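Local coordinates for protein KP700603 (Klebsiella pneumoniae 700603, PDB 5KVK), which is of unknown function but belongs to the CinA (competence-damaged protein) superfamily, some members of which deamidate nicotinamide mononucleotide, at residues Ile104-Ser109 with Phe157-Leu162; Gly120-Thr125 with Arg140-Gly145. All coordinates share one frame; numbering follows the deposited sequence. Where two conformers were deposited one is given.

Interaction 1: Ile104-Ser109 with Phe157-Leu162; sequences IAIAIS and FAMAAL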
loop_
_atom_site.group_PDB
_atom_site.type_symbol
_atom_site.label_atom_id
_atom_site.label_comp_id
_atom_site.label_asym_id
_atom_site.label_seq_id
_atom_site.Cartn_x
_atom_site.Cartn_y
_atom_site.Cartn_z
ATOM N N ILE A 104 15.138 -7.443 -2.452
ATOM C CA ILE A 104 15.119 -6.912 -1.087
ATOM C C ILE A 104 13.698 -6.677 -0.663
ATOM O O ILE A 104 12.917 -6.062 -1.411
ATOM C CB ILE A 104 15.914 -5.588 -0.993
ATOM C CG1 ILE A 104 17.309 -5.772 -1.481
ATOM C CG2 ILE A 104 15.820 -4.939 0.431
ATOM C CD1 ILE A 104 17.956 -4.408 -1.829
ATOM N N ALA A 105 13.353 -7.092 0.565
ATOM C CA ALA A 105 12.036 -6.743 1.138
ATOM C C ALA A 105 12.224 -5.940 2.403
ATOM O O ALA A 105 13.069 -6.285 3.236
ATOM C CB ALA A 105 11.193 -7.976 1.479
ATOM N N ILE A 106 11.413 -4.890 2.561
ATOM C CA ILE A 106 11.320 -4.183 3.839
ATOM C C ILE A 106 9.973 -4.487 4.454
ATOM O O ILE A 106 8.941 -4.402 3.765
ATOM C CB ILE A 106 11.474 -2.668 3.663
ATOM C CG1 ILE A 106 12.917 -2.379 3.286
ATOM C CG2 ILE A 106 11.056 -1.954 4.936
ATOM C CD1 ILE A 106 13.085 -0.886 2.955
ATOM N N ALA A 107 9.974 -4.895 5.762
ATOM C CA ALA A 107 8.704 -5.069 6.475
ATOM C C ALA A 107 8.733 -4.134 7.675
ATOM O O ALA A 107 9.758 -4.000 8.348
ATOM C CB ALA A 107 8.476 -6.542 6.952
ATOM N N ILE A 108 7.602 -3.479 7.958
ATOM C CA ILE A 108 7.529 -2.568 9.084
ATOM C C ILE A 108 6.264 -2.942 9.868
ATOM O O ILE A 108 5.179 -2.993 9.281
ATOM C CB ILE A 108 7.420 -1.118 8.622
ATOM C CG1 ILE A 108 8.583 -0.724 7.690
ATOM C CG2 ILE A 108 7.210 -0.152 9.863
ATOM C CD1 ILE A 108 8.458 0.783 7.184
ATOM N N SER A 109 6.407 -3.155 11.172
ATOM C CA SER A 109 5.266 -3.459 12.026
ATOM C C SER A 109 5.443 -2.740 13.344
ATOM O O SER A 109 6.497 -2.893 13.989
ATOM C CB SER A 109 5.143 -4.991 12.267
ATOM O OG SER A 109 3.935 -5.218 12.984
ATOM N N PHE A 157 13.149 6.278 8.298
ATOM C CA PHE A 157 14.143 5.370 8.869
ATOM C C PHE A 157 14.319 4.115 8.011
ATOM O O PHE A 157 15.458 3.658 7.799
ATOM C CB PHE A 157 13.777 4.981 10.294
ATOM C CG PHE A 157 14.840 4.116 10.955
ATOM C CD1 PHE A 157 14.614 2.754 11.168
ATOM C CD2 PHE A 157 16.061 4.676 11.332
ATOM C CE1 PHE A 157 15.618 1.966 11.779
ATOM C CE2 PHE A 157 17.049 3.889 11.910
ATOM C CZ PHE A 157 16.818 2.531 12.111
ATOM N N ALA A 158 13.212 3.548 7.508
ATOM C CA ALA A 158 13.314 2.331 6.687
ATOM C C ALA A 158 14.246 2.582 5.506
ATOM O O ALA A 158 15.131 1.763 5.185
ATOM C CB ALA A 158 11.921 1.931 6.211
ATOM N N MET A 159 14.107 3.758 4.880
ATOM C CA MET A 159 14.865 4.043 3.656
ATOM C C MET A 159 16.290 4.438 3.976
ATOM O O MET A 159 17.224 4.001 3.279
ATOM C CB MET A 159 14.185 5.136 2.831
ATOM C CG MET A 159 12.817 4.659 2.212
ATOM S SD MET A 159 13.058 3.199 1.229
ATOM C CE MET A 159 13.860 3.994 -0.157
ATOM N N ALA A 160 16.471 5.239 5.041
ATOM C CA ALA A 160 17.824 5.693 5.400
ATOM C C ALA A 160 18.707 4.504 5.810
ATOM O O ALA A 160 19.864 4.396 5.398
ATOM C CB ALA A 160 17.757 6.686 6.530
ATOM N N ALA A 161 18.132 3.563 6.562
ATOM C CA ALA A 161 18.863 2.350 6.952
ATOM C C ALA A 161 19.155 1.476 5.745
ATOM O O ALA A 161 20.258 0.926 5.620
ATOM C CB ALA A 161 18.033 1.586 7.975
ATOM N N LEU A 162 18.181 1.351 4.841
ATOM C CA LEU A 162 18.440 0.613 3.609
ATOM C C LEU A 162 19.579 1.251 2.847
ATOM O O LEU A 162 20.463 0.550 2.330
ATOM C CB LEU A 162 17.181 0.574 2.753
ATOM C CG LEU A 162 17.417 -0.094 1.372
ATOM C CD1 LEU A 162 17.735 -1.596 1.449
ATOM C CD2 LEU A 162 16.163 0.128 0.538
#
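I106 meets A158 and L162 without any aromatic face or edge between them; the one flat group touched is the A158 peptide carbonyl, whose O lies 4.0 Å from I106 CD1. That oxygen is already gripped by two donors, the L162 amide of the next helical turn and NE1 of W130, which is consistent with a well-satisfied polar atom inside an apolar contact. The F157 ring takes no part and instead packs edge-to-face with F128. The rest is aliphatic. I106 CG1 stands anti to the carbonyl carbon (chi1 -70°), and CD1 continues the extended chain until it is 4.0 Å from L162 CD2. Its other branch, CG2, approaches A158 CB at 4.2 Å. I108, the next residue on this strand face, reaches the same methyl beside it, its CD1 3.8 Å from A158 CB. At the other end L162 holds CG anti to its backbone N (chi1 175°), and its fork straddles two isoleucines: CD2 goes to I106, while CD1 meets I104 CG2 at 4.0 Å. M159 starts away from the strand, yet its SD curls back to 4.4 Å from I106 CD1. The helix runs roughly antiparallel to the strand at 144°, with axes 10.1 Å apart, and the small A158 brings its CA to 7.4 Å from that of I106. Within this alpha/beta fold, W130 and F132 of strand 125-132 and V19 and L23 of helix 12-26 pack against the same residues, while A105 and A107 face helix 86-100 across the sheet.

Interaction 2: Gly120-Thr125 with Arg140-Gly145; sequences GTPAGT and RMRFTG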
loop_
_atom_site.group_PDB
_atom_site.type_symbol
_atom_site.label_atom_id
_atom_site.label_comp_id
_atom_site.label_asym_id
_atom_site.label_seq_id
_atom_site.Cartn_x
_atom_site.Cartn_y
_atom_site.Cartn_z
ATOM N N GLY A 120 1.426 -3.383 26.590
ATOM C CA GLY A 120 2.182 -2.308 27.199
ATOM C C GLY A 120 3.219 -1.676 26.284
ATOM O O GLY A 120 3.819 -0.665 26.680
ATOM N N THR A 121 3.420 -2.216 25.079
ATOM C CA THR A 121 4.412 -1.677 24.147
ATOM C C THR A 121 4.058 -0.208 23.921
ATOM O O THR A 121 2.916 0.082 23.526
ATOM C CB THR A 121 4.419 -2.392 22.791
ATOM O OG1 THR A 121 4.714 -3.803 22.949
ATOM C CG2 THR A 121 5.465 -1.791 21.867
ATOM N N PRO A 122 4.966 0.736 24.157
ATOM C CA PRO A 122 4.576 2.146 24.058
ATOM C C PRO A 122 4.277 2.548 22.626
ATOM O O PRO A 122 4.902 2.073 21.668
ATOM C CB PRO A 122 5.795 2.903 24.602
ATOM C CG PRO A 122 6.677 1.859 25.249
ATOM C CD PRO A 122 6.400 0.586 24.488
ATOM N N ALA A 123 3.296 3.441 22.487
ATOM C CA ALA A 123 3.046 4.070 21.203
ATOM C C ALA A 123 4.368 4.580 20.645
ATOM O O ALA A 123 5.233 5.054 21.396
ATOM C CB ALA A 123 2.034 5.224 21.346
ATOM N N GLY A 124 4.522 4.443 19.337
ATOM C CA GLY A 124 5.768 4.798 18.644
ATOM C C GLY A 124 6.763 3.675 18.478
ATOM O O GLY A 124 7.742 3.824 17.729
ATOM N N THR A 125 6.557 2.551 19.126
ATOM C CA THR A 125 7.424 1.410 18.898
ATOM C C THR A 125 7.183 0.760 17.532
ATOM O O THR A 125 6.045 0.414 17.165
ATOM C CB THR A 125 7.218 0.384 20.009
ATOM O OG1 THR A 125 7.455 0.972 21.315
ATOM C CG2 THR A 125 8.163 -0.809 19.813
ATOM N N ARG A 140 14.539 -2.614 16.221
ATOM C CA ARG A 140 13.437 -1.943 16.916
ATOM C C ARG A 140 13.768 -0.474 17.121
ATOM O O ARG A 140 14.869 -0.131 17.586
ATOM C CB ARG A 140 13.131 -2.583 18.270
ATOM C CG ARG A 140 11.693 -2.234 18.757
ATOM C CD ARG A 140 11.474 -2.830 20.105
ATOM N NE ARG A 140 12.341 -2.154 21.053
ATOM C CZ ARG A 140 12.406 -2.452 22.341
ATOM N NH1 ARG A 140 11.679 -3.451 22.825
ATOM N NH2 ARG A 140 13.229 -1.778 23.133
ATOM N N MET A 141 12.778 0.378 16.859
ATOM C CA MET A 141 12.863 1.796 17.195
ATOM C C MET A 141 11.656 2.193 18.038
ATOM O O MET A 141 10.632 1.514 18.038
ATOM C CB MET A 141 12.943 2.671 15.932
ATOM C CG MET A 141 14.132 2.292 15.020
ATOM S SD MET A 141 15.684 2.747 15.716
ATOM C CE MET A 141 15.710 4.545 15.607
ATOM N N ARG A 142 11.785 3.296 18.776
ATOM C CA ARG A 142 10.629 3.885 19.472
ATOM C C ARG A 142 10.599 5.365 19.132
ATOM O O ARG A 142 11.337 6.130 19.730
ATOM C CB ARG A 142 10.701 3.666 20.981
ATOM C CG ARG A 142 9.363 3.857 21.685
ATOM C CD ARG A 142 9.274 5.145 22.422
ATOM N NE ARG A 142 8.202 5.062 23.408
ATOM C CZ ARG A 142 8.002 5.948 24.384
ATOM N NH1 ARG A 142 8.793 7.014 24.489
ATOM N NH2 ARG A 142 7.000 5.779 25.244
ATOM N N PHE A 143 9.742 5.780 18.192
ATOM C CA PHE A 143 9.741 7.165 17.771
ATOM C C PHE A 143 8.871 8.000 18.685
ATOM O O PHE A 143 7.898 7.511 19.275
ATOM C CB PHE A 143 9.238 7.278 16.343
ATOM C CG PHE A 143 10.046 6.486 15.390
ATOM C CD1 PHE A 143 9.595 5.254 14.901
ATOM C CD2 PHE A 143 11.275 6.954 14.973
ATOM C CE1 PHE A 143 10.380 4.532 14.015
ATOM C CE2 PHE A 143 12.075 6.200 14.069
ATOM C CZ PHE A 143 11.612 4.994 13.583
ATOM N N THR A 144 9.214 9.270 18.779
ATOM C CA THR A 144 8.474 10.251 19.560
ATOM C C THR A 144 7.605 11.066 18.596
ATOM O O THR A 144 7.911 11.178 17.413
ATOM C CB THR A 144 9.460 11.130 20.347
ATOM O OG1 THR A 144 10.353 10.284 21.104
ATOM C CG2 THR A 144 8.748 12.043 21.282
ATOM N N GLY A 145 6.514 11.623 19.097
ATOM C CA GLY A 145 5.643 12.433 18.256
ATOM C C GLY A 145 4.254 11.821 18.066
ATOM O O GLY A 145 3.966 10.700 18.483
#
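G124 and T125 close a type II beta turn (P122 to T125) and lead straight into an antiparallel pairing, T125 with R142 being a non-hydrogen-bonded pair with CA atoms 4.1 Å apart. The tight part is backbone on backbone. F143 N donates to G124 O at 2.8 Å with an N-H...O angle of 157°, although the donor sits above the carbonyl plane, 48° out of it. With no side chain on G124, F143 O can come to 3.5 Å from its CA in a CA-H...O contact, and T125 CA makes another to M141 O at 3.3 Å. On the solvent side the arginines only lean over the turn. R142 bends at chi2, passes CG 3.5 Å from T125 OG1, and brings the edge of its guanidinium to the P122 ring, NH2 lying 3.2 Å from P122 CB; R140 adds only aliphatic contact, through CG and CD, with T125 CG2. The F143 side chain passes beside G124 O and packs on V126, F128 and helix 147-165. T125 OG1, anti to its own carbonyl carbon (chi1 -57°) and hence beside the backbone N, donates to P122 O at 2.8 Å, and T125 N reaches that same oxygen at 3.1 Å.

Overall arrangement
From the N terminus, helix 12-26 and strands 30-34 and 55-61 come first, and strand 104-110 then opens interaction 1 in the middle of the sheet. The chain loops out to the turn at 120-125, runs through the antiparallel pair 125-132 and 135-142, and returns at 140-145, so interaction 2 closes the shorter loop at the mouth of this hairpin. Helix 147-165 follows directly and closes the longer loop when 157-162 packs on strand 104-110. The two loops therefore nest and do not cross. They also meet physically: F157 CE1 lies 3.6 Å from M141 CG, joining the helix to the edge strand 135-142 as well as to the central strand 104-110.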